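Local coordinates for autoinducer 2-binding protein LsrB (Clostridium saccharobutylicum DSM 13864, PDB 6DSP), which binds the quorum-sensing signal autoinducer-2, held as its cyclic tetrahydroxytetrahydrofuran form in the cleft of a periplasmic-binding-protein fold, at residues E176-K180 and S181-N185; K238-A242 and K243-I247; G249-P253 and N254-Q258. All blocks are in the same frame, centred on the assembly; numbering follows the deposited sequence.

Interaction 1. Residues E176-K180 and S181-N185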
ATOM      1  N   GLU A 176     -15.198   0.126   5.591  1.00 15.99           N
ATOM      2  CA  GLU A 176     -16.306  -0.378   6.393  1.00 16.63           C
ATOM      3  C   GLU A 176     -17.316   0.719   6.695  1.00 17.65           C
ATOM      4  O   GLU A 176     -18.523   0.472   6.657  1.00 18.36           O
ATOM      5  CB  GLU A 176     -15.808  -1.002   7.698  1.00 16.67           C
ATOM      6  CG  GLU A 176     -15.192  -2.381   7.549  1.00 17.23           C
ATOM      7  CD  GLU A 176     -16.248  -3.429   7.198  1.00 18.67           C
ATOM      8  OE1 GLU A 176     -16.415  -3.688   6.020  1.00 18.94           O
ATOM      9  OE2 GLU A 176     -16.970  -3.953   8.083  1.00 21.15           O
ATOM     10  N   LYS A 177     -16.853   1.925   7.041  1.00 18.10           N
ATOM     11  CA  LYS A 177     -17.790   3.026   7.271  1.00 19.35           C
ATOM     12  C   LYS A 177     -18.603   3.310   6.014  1.00 19.21           C
ATOM     13  O   LYS A 177     -19.822   3.545   6.083  1.00 19.89           O
ATOM     14  CB  LYS A 177     -17.011   4.274   7.690  1.00 22.66           C
ATOM     15  CG  LYS A 177     -16.428   4.255   9.079  1.00 27.16           C
ATOM     16  CD  LYS A 177     -15.673   5.568   9.286  1.00 31.40           C
ATOM     17  CE  LYS A 177     -14.906   5.604  10.579  1.00 34.54           C
ATOM     18  NZ  LYS A 177     -13.936   6.758  10.565  1.00 36.16           N
ATOM     19  N   TYR A 178     -17.950   3.285   4.860  1.00 18.61           N
ATOM     20  CA  TYR A 178     -18.614   3.556   3.593  1.00 18.82           C
ATOM     21  C   TYR A 178     -19.644   2.480   3.285  1.00 19.00           C
ATOM     22  O   TYR A 178     -20.783   2.791   2.906  1.00 19.76           O
ATOM     23  CB  TYR A 178     -17.555   3.650   2.503  1.00 19.22           C
ATOM     24  CG  TYR A 178     -18.042   3.953   1.099  1.00 20.54           C
ATOM     25  CD1 TYR A 178     -18.549   5.211   0.758  1.00 21.59           C
ATOM     26  CD2 TYR A 178     -17.955   2.990   0.103  1.00 21.44           C
ATOM     27  CE1 TYR A 178     -18.953   5.484  -0.520  1.00 22.64           C
ATOM     28  CE2 TYR A 178     -18.358   3.258  -1.169  1.00 22.20           C
ATOM     29  CZ  TYR A 178     -18.858   4.507  -1.486  1.00 23.50           C
ATOM     30  OH  TYR A 178     -19.234   4.793  -2.763  1.00 25.83           O
ATOM     31  N   ILE A 179     -19.271   1.210   3.446  1.00 18.00           N
ATOM     32  CA  ILE A 179     -20.224   0.120   3.217  1.00 17.99           C
ATOM     33  C   ILE A 179     -21.425   0.253   4.137  1.00 19.15           C
ATOM     34  O   ILE A 179     -22.579   0.114   3.710  1.00 19.73           O
ATOM     35  CB  ILE A 179     -19.541  -1.251   3.399  1.00 17.04           C
ATOM     36  CG1 ILE A 179     -18.548  -1.498   2.256  1.00 16.27           C
ATOM     37  CG2 ILE A 179     -20.586  -2.376   3.477  1.00 17.79           C
ATOM     38  CD1 ILE A 179     -17.635  -2.693   2.486  1.00 16.12           C
ATOM     39  N   LYS A 180     -21.183   0.503   5.424  1.00 19.58           N
ATOM     40  CA  LYS A 180     -22.305   0.542   6.353  1.00 21.47           C
ATOM     41  C   LYS A 180     -23.227   1.723   6.059  1.00 23.09           C
ATOM     42  O   LYS A 180     -24.449   1.634   6.289  1.00 24.62           O
ATOM     43  CB  LYS A 180     -21.782   0.504   7.797  1.00 22.54           C
ATOM     44  CG  LYS A 180     -21.169  -0.856   8.144  1.00 24.67           C
ATOM     45  CD  LYS A 180     -20.583  -0.931   9.562  1.00 26.78           C
ATOM     46  CE  LYS A 180     -19.800  -2.254   9.816  1.00 28.72           C
ATOM     47  NZ  LYS A 180     -20.644  -3.475   9.492  1.00 29.70           N
ATOM     48  N   SER A 181     -22.687   2.812   5.499  1.00 23.33           N
ATOM     49  CA  SER A 181     -23.495   3.975   5.143  1.00 24.97           C
ATOM     50  C   SER A 181     -24.236   3.781   3.821  1.00 25.54           C
ATOM     51  O   SER A 181     -25.442   4.057   3.721  1.00 26.76           O
ATOM     52  CB  SER A 181     -22.575   5.192   5.044  1.00 26.64           C
ATOM     53  OG  SER A 181     -23.311   6.344   4.685  1.00 28.56           O
ATOM     54  N   LYS A 182     -23.531   3.339   2.787  1.00 24.89           N
ATOM     55  CA  LYS A 182     -24.079   3.308   1.442  1.00 24.95           C
ATOM     56  C   LYS A 182     -24.748   1.979   1.117  1.00 23.54           C
ATOM     57  O   LYS A 182     -25.712   1.942   0.351  1.00 24.41           O
ATOM     58  CB  LYS A 182     -22.968   3.617   0.433  1.00 27.69           C
ATOM     59  CG  LYS A 182     -23.489   4.097  -0.921  1.00 31.39           C
ATOM     60  CD  LYS A 182     -22.346   4.462  -1.858  1.00 34.50           C
ATOM     61  CE  LYS A 182     -22.847   4.983  -3.203  1.00 37.04           C
ATOM     62  NZ  LYS A 182     -23.337   6.377  -3.127  1.00 38.65           N
ATOM     63  N   TYR A 183     -24.248   0.879   1.670  1.00 22.07           N
ATOM     64  CA  TYR A 183     -24.745  -0.460   1.359  1.00 21.22           C
ATOM     65  C   TYR A 183     -25.074  -1.174   2.659  1.00 20.60           C
ATOM     66  O   TYR A 183     -24.474  -2.200   2.987  1.00 19.45           O
ATOM     67  CB  TYR A 183     -23.697  -1.231   0.557  1.00 21.51           C
ATOM     68  CG  TYR A 183     -23.263  -0.484  -0.668  1.00 21.84           C
ATOM     69  CD1 TYR A 183     -24.166  -0.213  -1.679  1.00 22.71           C
ATOM     70  CD2 TYR A 183     -21.959  -0.034  -0.812  1.00 21.62           C
ATOM     71  CE1 TYR A 183     -23.787   0.485  -2.793  1.00 23.46           C
ATOM     72  CE2 TYR A 183     -21.568   0.659  -1.936  1.00 22.14           C
ATOM     73  CZ  TYR A 183     -22.497   0.922  -2.917  1.00 23.32           C
ATOM     74  OH  TYR A 183     -22.154   1.622  -4.043  1.00 24.35           O
ATOM     75  N   PRO A 184     -26.040  -0.657   3.420  1.00 21.45           N
ATOM     76  CA  PRO A 184     -26.381  -1.288   4.710  1.00 22.27           C
ATOM     77  C   PRO A 184     -26.841  -2.727   4.594  1.00 22.22           C
ATOM     78  O   PRO A 184     -26.771  -3.446   5.595  1.00 22.71           O
ATOM     79  CB  PRO A 184     -27.490  -0.398   5.269  1.00 22.79           C
ATOM     80  CG  PRO A 184     -28.115   0.209   4.029  1.00 22.69           C
ATOM     81  CD  PRO A 184     -26.944   0.457   3.098  1.00 22.27           C
ATOM     82  N   ASN A 185     -27.287  -3.175   3.412  1.00 21.74           N
ATOM     83  CA  ASN A 185     -27.709  -4.558   3.251  1.00 21.95           C
ATOM     84  C   ASN A 185     -26.544  -5.533   3.142  1.00 20.43           C
ATOM     85  O   ASN A 185     -26.739  -6.738   3.319  1.00 20.25           O
ATOM     86  CB  ASN A 185     -28.616  -4.721   2.017  1.00 24.06           C
ATOM     87  CG  ASN A 185     -29.926  -3.982   2.152  1.00 27.59           C
ATOM     88  OD1 ASN A 185     -30.309  -3.562   3.241  1.00 29.22           O
ATOM     89  ND2 ASN A 185     -30.636  -3.848   1.041  1.00 28.80           N
TER
HETATM   90  O   HOH W   1     -19.570   2.542  -4.309  1.00 27.98           O
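Tyr178 and Lys182, one helical turn apart, run alongside each other in the same direction. CD of Lys182 passes the phenol end of the tyrosine, 3.3 Å from Tyr178 OH, with Lys182 CE a little farther from the same oxygen. The next methylene inward serves another ring: Lys182 CG sits 3.9 Å above the plane of Tyr183, over one face but displaced toward its rim. The two tyrosines also meet, Tyr178 CE2 lying 4.2 Å from Tyr183 CE2. A single water bridges their hydroxyls, lying in the plane of each ring and 2.8 Å from both Tyr178 OH and Tyr183 OH. With its CG anti to the backbone N (chi1 -179°), Tyr178 swings toward the following turn, where this water and the lysine are met. Beneath the side chains the last turn is held by i to i+4 bonds, and Ser181 N, bonded to Lys177 O, adds a weak one to Tyr178 O three residues back. Lys182 N to Tyr178 O is 2.8 Å and nearly straight (165°). Tyr183, the first residue to leave helical angles, still gives its N-H to Ile179 O at 2.7 Å. Further out, Ile179, Tyr178 and Tyr183 pack on Val135 of helix 127-144, and Tyr183 also stacks with Trp186. This is the C-terminal end of helix 166-182, where the beta-alpha-beta unit made with strands 155-160 and 187-195 turns from helix to its second strand, in the periplasmic-binding-protein fold.

Interaction 2. Residues K238-A242 and K243-I247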
ATOM      1  N   LYS A 238      -9.859 -23.684  -6.610  1.00 13.91           N
ATOM      2  CA  LYS A 238     -11.188 -24.221  -6.366  1.00 15.44           C
ATOM      3  C   LYS A 238     -12.036 -24.272  -7.634  1.00 14.38           C
ATOM      4  O   LYS A 238     -13.215 -24.659  -7.567  1.00 14.71           O
ATOM      5  CB  LYS A 238     -11.894 -23.379  -5.304  1.00 19.15           C
ATOM      6  CG  LYS A 238     -13.114 -24.080  -4.733  1.00 24.73           C
ATOM      7  CD  LYS A 238     -13.676 -23.381  -3.512  1.00 28.62           C
ATOM      8  CE  LYS A 238     -15.116 -23.804  -3.198  1.00 30.92           C
ATOM      9  NZ  LYS A 238     -15.596 -23.374  -1.838  1.00 31.86           N
ATOM     10  N   GLY A 239     -11.452 -23.944  -8.789  1.00 13.37           N
ATOM     11  CA  GLY A 239     -12.167 -24.046 -10.043  1.00 13.16           C
ATOM     12  C   GLY A 239     -13.080 -22.881 -10.321  1.00 13.35           C
ATOM     13  O   GLY A 239     -13.902 -22.975 -11.231  1.00 13.96           O
ATOM     14  N   LEU A 240     -12.957 -21.798  -9.569  1.00 13.10           N
ATOM     15  CA  LEU A 240     -13.858 -20.665  -9.685  1.00 13.77           C
ATOM     16  C   LEU A 240     -13.352 -19.661 -10.703  1.00 15.01           C
ATOM     17  O   LEU A 240     -12.155 -19.584 -11.007  1.00 15.45           O
ATOM     18  CB  LEU A 240     -13.984 -19.953  -8.342  1.00 14.25           C
ATOM     19  CG  LEU A 240     -14.405 -20.831  -7.160  1.00 14.60           C
ATOM     20  CD1 LEU A 240     -14.468 -20.023  -5.888  1.00 15.75           C
ATOM     21  CD2 LEU A 240     -15.743 -21.509  -7.401  1.00 16.24           C
ATOM     22  N   THR A 241     -14.293 -18.868 -11.227  1.00 15.05           N
ATOM     23  CA  THR A 241     -13.979 -17.721 -12.073  1.00 16.11           C
ATOM     24  C   THR A 241     -14.676 -16.493 -11.514  1.00 14.96           C
ATOM     25  O   THR A 241     -15.383 -16.550 -10.488  1.00 14.94           O
ATOM     26  CB  THR A 241     -14.485 -17.931 -13.500  1.00 17.48           C
ATOM     27  OG1 THR A 241     -15.918 -17.859 -13.482  1.00 18.24           O
ATOM     28  CG2 THR A 241     -14.022 -19.256 -14.044  1.00 17.79           C
ATOM     29  N   ALA A 242     -14.445 -15.352 -12.185  1.00 14.57           N
ATOM     30  CA  ALA A 242     -15.112 -14.107 -11.827  1.00 15.19           C
ATOM     31  C   ALA A 242     -16.635 -14.229 -11.889  1.00 15.58           C
ATOM     32  O   ALA A 242     -17.333 -13.414 -11.278  1.00 15.99           O
ATOM     33  CB  ALA A 242     -14.662 -13.010 -12.787  1.00 15.54           C
ATOM     34  N   LYS A 243     -17.171 -15.237 -12.581  1.00 16.37           N
ATOM     35  CA  LYS A 243     -18.617 -15.408 -12.589  1.00 18.11           C
ATOM     36  C   LYS A 243     -19.137 -16.010 -11.291  1.00 17.76           C
ATOM     37  O   LYS A 243     -20.337 -15.878 -10.999  1.00 18.82           O
ATOM     38  CB  LYS A 243     -19.022 -16.246 -13.809  1.00 22.02           C
ATOM     39  CG  LYS A 243     -18.780 -15.483 -15.100  1.00 27.28           C
ATOM     40  CD  LYS A 243     -19.487 -14.115 -15.033  1.00 32.30           C
ATOM     41  CE  LYS A 243     -19.747 -13.503 -16.394  1.00 34.98           C
ATOM     42  NZ  LYS A 243     -20.303 -12.137 -16.227  1.00 36.06           N
ATOM     43  N   ASN A 244     -18.281 -16.696 -10.523  1.00 15.97           N
ATOM     44  CA  ASN A 244     -18.683 -17.332  -9.272  1.00 15.53           C
ATOM     45  C   ASN A 244     -18.544 -16.415  -8.077  1.00 16.07           C
ATOM     46  O   ASN A 244     -19.399 -16.439  -7.190  1.00 17.22           O
ATOM     47  CB  ASN A 244     -17.800 -18.551  -8.986  1.00 15.23           C
ATOM     48  CG  ASN A 244     -17.924 -19.616 -10.054  1.00 15.12           C
ATOM     49  OD1 ASN A 244     -16.984 -19.873 -10.792  1.00 15.61           O
ATOM     50  ND2 ASN A 244     -19.071 -20.264 -10.109  1.00 16.32           N
ATOM     51  N   VAL A 245     -17.475 -15.620  -8.033  1.00 15.43           N
ATOM     52  CA  VAL A 245     -17.147 -14.828  -6.854  1.00 15.08           C
ATOM     53  C   VAL A 245     -16.387 -13.601  -7.322  1.00 14.45           C
ATOM     54  O   VAL A 245     -15.661 -13.649  -8.328  1.00 15.12           O
ATOM     55  CB  VAL A 245     -16.313 -15.656  -5.851  1.00 15.79           C
ATOM     56  CG1 VAL A 245     -14.948 -16.070  -6.465  1.00 16.74           C
ATOM     57  CG2 VAL A 245     -16.108 -14.883  -4.555  1.00 16.56           C
ATOM     58  N   THR A 246     -16.568 -12.487  -6.611  1.00 13.25           N
ATOM     59  CA  THR A 246     -15.884 -11.263  -6.983  1.00 13.28           C
ATOM     60  C   THR A 246     -14.714 -11.019  -6.045  1.00 13.09           C
ATOM     61  O   THR A 246     -14.892 -10.908  -4.835  1.00 14.13           O
ATOM     62  CB  THR A 246     -16.822 -10.058  -6.980  1.00 13.89           C
ATOM     63  OG1 THR A 246     -17.854 -10.265  -7.977  1.00 14.49           O
ATOM     64  CG2 THR A 246     -16.057  -8.764  -7.251  1.00 14.58           C
ATOM     65  N   ILE A 247     -13.516 -10.932  -6.619  1.00 13.06           N
ATOM     66  CA  ILE A 247     -12.285 -10.649  -5.895  1.00 13.43           C
ATOM     67  C   ILE A 247     -11.739  -9.345  -6.446  1.00 13.74           C
ATOM     68  O   ILE A 247     -11.641  -9.184  -7.666  1.00 14.27           O
ATOM     69  CB  ILE A 247     -11.275 -11.790  -6.099  1.00 13.96           C
ATOM     70  CG1 ILE A 247     -11.789 -13.078  -5.443  1.00 15.06           C
ATOM     71  CG2 ILE A 247      -9.892 -11.385  -5.531  1.00 14.32           C
ATOM     72  CD1 ILE A 247     -11.165 -14.338  -5.997  1.00 16.15           C
TER
HETATM   73  O   HOH W   2     -16.326 -21.982 -12.440  1.00 19.77           O
HETATM   74  O   HOH W   3     -16.663 -10.857 -10.446  1.00 14.12           O
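Thr241 and Asn244 close a type I beta turn: Asn244 N binds Thr241 O at 2.9 Å from well above the carbonyl plane, and Val245 N reaches the same oxygen in a weak bond. The side chains tie the turn a second time. Asn244 OD1 bends back to accept the N-H of Thr241 at 2.9 Å, an almost linear bond (166°) that lies in the plane of the amide carbonyl and on a lone pair. Asn244 CG stands anti to the carbonyl carbon (chi1 -62°), which lets the amide turn back over the chain. The same OD1 also takes a hydrogen from a water, 2.8 Å from Asn244 OD1, that donates to Gly239 O as well; two donors grip this one oxygen, which probably limits the rotation of the amide. Thr241 OG1, placed between its own N and carbonyl carbon (chi1 71°), accepts from Lys243 N at 3.0 Å, an ST turn laid over the beta turn. On the apolar side Leu240 crosses Asn244 obliquely, Leu240 CD2 lying 3.9 Å from Asn244 CB, while Leu240 CD1 meets Val245 CG1 at 4.0 Å. A second water joins Ala242 O to Thr246 OG1, which Arg145 also binds. Just upstream, Gly239 is the C-prime residue of the Schellman motif that ends helix 227-237, and this turn carries the chain from there into strand 246-249, an outer strand of the parallel sheet; Thr246 makes backbone bonds with Asp218, just before strand 219-222, and with Ile220 within it, and packs against helix 127-144.

Interaction 3. Residues G249-P253 and N254-Q258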
ATOM      1  N   GLY A 249      -8.955  -5.762  -5.169  1.00 12.35           N
ATOM      2  CA  GLY A 249      -7.915  -5.397  -4.229  1.00 12.51           C
ATOM      3  C   GLY A 249      -6.862  -4.561  -4.911  1.00 12.16           C
ATOM      4  O   GLY A 249      -7.107  -3.966  -5.960  1.00 12.94           O
ATOM      5  N   PHE A 250      -5.691  -4.507  -4.271  1.00 12.33           N
ATOM      6  CA  PHE A 250      -4.571  -3.719  -4.770  1.00 11.99           C
ATOM      7  C   PHE A 250      -3.374  -4.618  -5.082  1.00 12.04           C
ATOM      8  O   PHE A 250      -2.917  -5.372  -4.200  1.00 12.91           O
ATOM      9  CB  PHE A 250      -4.123  -2.697  -3.722  1.00 12.42           C
ATOM     10  CG  PHE A 250      -5.104  -1.559  -3.481  1.00 12.80           C
ATOM     11  CD1 PHE A 250      -5.911  -1.020  -4.518  1.00 13.02           C
ATOM     12  CD2 PHE A 250      -5.173  -0.983  -2.215  1.00 13.14           C
ATOM     13  CE1 PHE A 250      -6.759   0.058  -4.259  1.00 13.62           C
ATOM     14  CE2 PHE A 250      -6.012   0.103  -1.956  1.00 13.43           C
ATOM     15  CZ  PHE A 250      -6.808   0.620  -2.982  1.00 13.89           C
ATOM     16  N   ALA A 251      -2.807  -4.469  -6.285  1.00 12.13           N
ATOM     17  CA  ALA A 251      -1.554  -5.138  -6.626  1.00 13.10           C
ATOM     18  C   ALA A 251      -1.032  -4.522  -7.909  1.00 14.01           C
ATOM     19  O   ALA A 251      -1.802  -4.004  -8.721  1.00 14.96           O
ATOM     20  CB  ALA A 251      -1.733  -6.655  -6.801  1.00 13.97           C
ATOM     21  N   SER A 252       0.290  -4.582  -8.091  1.00 14.52           N
ATOM     22  CA  SER A 252       0.863  -4.105  -9.337  1.00 15.49           C
ATOM     23  C   SER A 252       0.366  -4.977 -10.496  1.00 16.07           C
ATOM     24  O   SER A 252       0.143  -6.183 -10.343  1.00 16.19           O
ATOM     25  CB  SER A 252       2.393  -4.002  -9.253  1.00 16.35           C
ATOM     26  OG  SER A 252       2.985  -5.186  -8.728  1.00 16.75           O
ATOM     27  N   PRO A 253       0.163  -4.383 -11.670  1.00 16.23           N
ATOM     28  CA  PRO A 253      -0.604  -5.086 -12.714  1.00 16.76           C
ATOM     29  C   PRO A 253       0.074  -6.311 -13.296  1.00 16.10           C
ATOM     30  O   PRO A 253      -0.626  -7.285 -13.607  1.00 15.78           O
ATOM     31  CB  PRO A 253      -0.851  -3.990 -13.759  1.00 17.63           C
ATOM     32  CG  PRO A 253       0.256  -2.967 -13.501  1.00 18.14           C
ATOM     33  CD  PRO A 253       0.451  -2.978 -12.014  1.00 17.20           C
ATOM     34  N   ASN A 254       1.405  -6.304 -13.470  1.00 16.17           N
ATOM     35  CA  ASN A 254       2.019  -7.495 -14.053  1.00 17.17           C
ATOM     36  C   ASN A 254       1.710  -8.741 -13.225  1.00 17.16           C
ATOM     37  O   ASN A 254       1.554  -9.831 -13.791  1.00 18.47           O
ATOM     38  CB  ASN A 254       3.536  -7.338 -14.201  1.00 18.81           C
ATOM     39  CG  ASN A 254       3.940  -6.424 -15.349  1.00 20.72           C
ATOM     40  OD1 ASN A 254       3.106  -5.880 -16.070  1.00 22.13           O
ATOM     41  ND2 ASN A 254       5.252  -6.238 -15.513  1.00 21.58           N
ATOM     42  N   SER A 255       1.607  -8.604 -11.893  1.00 16.19           N
ATOM     43  CA  SER A 255       1.378  -9.769 -11.055  1.00 16.90           C
ATOM     44  C   SER A 255      -0.016 -10.347 -11.231  1.00 16.54           C
ATOM     45  O   SER A 255      -0.253 -11.486 -10.814  1.00 17.05           O
ATOM     46  CB  SER A 255       1.646  -9.454  -9.576  1.00 17.12           C
ATOM     47  OG  SER A 255       0.629  -8.614  -9.057  1.00 16.70           O
ATOM     48  N   MET A 256      -0.954  -9.588 -11.826  1.00 14.83           N
ATOM     49  CA  MET A 256      -2.340 -10.028 -11.945  1.00 15.36           C
ATOM     50  C   MET A 256      -2.777 -10.306 -13.369  1.00 15.67           C
ATOM     51  O   MET A 256      -3.899 -10.788 -13.552  1.00 15.68           O
ATOM     52  CB  MET A 256      -3.309  -8.998 -11.341  1.00 14.87           C
ATOM     53  CG  MET A 256      -3.057  -8.679  -9.868  1.00 14.66           C
ATOM     54  SD  MET A 256      -3.202 -10.137  -8.797  1.00 14.47           S
ATOM     55  CE  MET A 256      -4.941 -10.588  -9.084  1.00 14.74           C
ATOM     56  N   LYS A 257      -1.951 -10.010 -14.374  1.00 16.42           N
ATOM     57  CA  LYS A 257      -2.427 -10.105 -15.751  1.00 16.89           C
ATOM     58  C   LYS A 257      -2.896 -11.511 -16.085  1.00 17.18           C
ATOM     59  O   LYS A 257      -3.931 -11.682 -16.748  1.00 17.72           O
ATOM     60  CB  LYS A 257      -1.353  -9.654 -16.729  1.00 17.65           C
ATOM     61  CG  LYS A 257      -1.150  -8.147 -16.741  1.00 18.35           C
ATOM     62  CD  LYS A 257       0.013  -7.811 -17.627  1.00 19.31           C
ATOM     63  CE  LYS A 257       0.316  -6.323 -17.616  1.00 20.31           C
ATOM     64  NZ  LYS A 257       1.543  -6.027 -18.419  1.00 21.40           N
ATOM     65  N   GLN A 258      -2.145 -12.536 -15.661  1.00 17.19           N
ATOM     66  CA  GLN A 258      -2.530 -13.894 -16.030  1.00 18.45           C
ATOM     67  C   GLN A 258      -3.852 -14.289 -15.384  1.00 17.17           C
ATOM     68  O   GLN A 258      -4.700 -14.909 -16.029  1.00 17.61           O
ATOM     69  CB  GLN A 258      -1.428 -14.897 -15.677  1.00 21.99           C
ATOM     70  CG  GLN A 258      -1.697 -16.258 -16.303  1.00 26.88           C
ATOM     71  CD  GLN A 258      -1.684 -16.156 -17.812  1.00 32.53           C
ATOM     72  OE1 GLN A 258      -2.701 -16.389 -18.483  1.00 35.82           O
ATOM     73  NE2 GLN A 258      -0.519 -15.817 -18.366  1.00 33.55           N
TER
HETATM   74  O   HOH W   4       3.623  -6.580 -10.915  1.00 19.27           O
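Ser255 reaches back to Ser252 across the turn: its OG, set between the backbone N and the carbonyl carbon (chi1 71°), donates to Ser252 O at 2.8 Å, lying in the plane of that carbonyl. Ser255 N adds a weak bond to Ser252 O, so hydroxyl and amide of one residue share one acceptor. A water beside them bonds to Ser252 OG and accepts a weak bond from Ser255 N. One residue further, Met256 N binds Pro253 O at 2.9 Å from above the carbonyl plane, and Met256 CG comes 3.9 Å from Ala251 CB. Lys257 passes along the carbonyl of Pro253. Its CB lies 4.0 Å from Pro253 O, its CG closes to 3.3 Å from that oxygen, and its CD draws off again to 4.1 Å. Extended beyond CG, the chain then brings Lys257 NZ to Asn254 OD1 at 2.8 Å; Tyr345 O is a second acceptor for that amine. Preceding the turn, Phe250 touches the bound autoinducer-2 and meets Trp171 and Trp271 edge-to-face. Residues 249-258 lead from the end of strand 246-249 into helix 257-261, with Met256 packed on Leu228 and Ala232 of helix 227-237, Pro253 and Met256 on Trp268 of strand 268-270, and Asn254 held by the C-terminal residues Asp346 and Phe347.

Following the chain from the N terminus, interaction 1 comes first, ending helix 166-182 as the chain heads for strand 187-195. Interaction 2 comes next, closing the turn between helix 227-237 and strand 246-249. Interaction 3 directly continues the chain, bridging the far end of that strand and helix 257-261. The three lie in series, and none nests within or crosses another. Interactions 2 and 3 adjoin in sequence at either end of strand 246-249, their centres about 16 Å apart, whereas interaction 1 stays about 11 Å from interaction 2 at the nearest atoms. Helix 127-144 touches residues from all three, and interaction 3 alone includes a ligand-pocket residue.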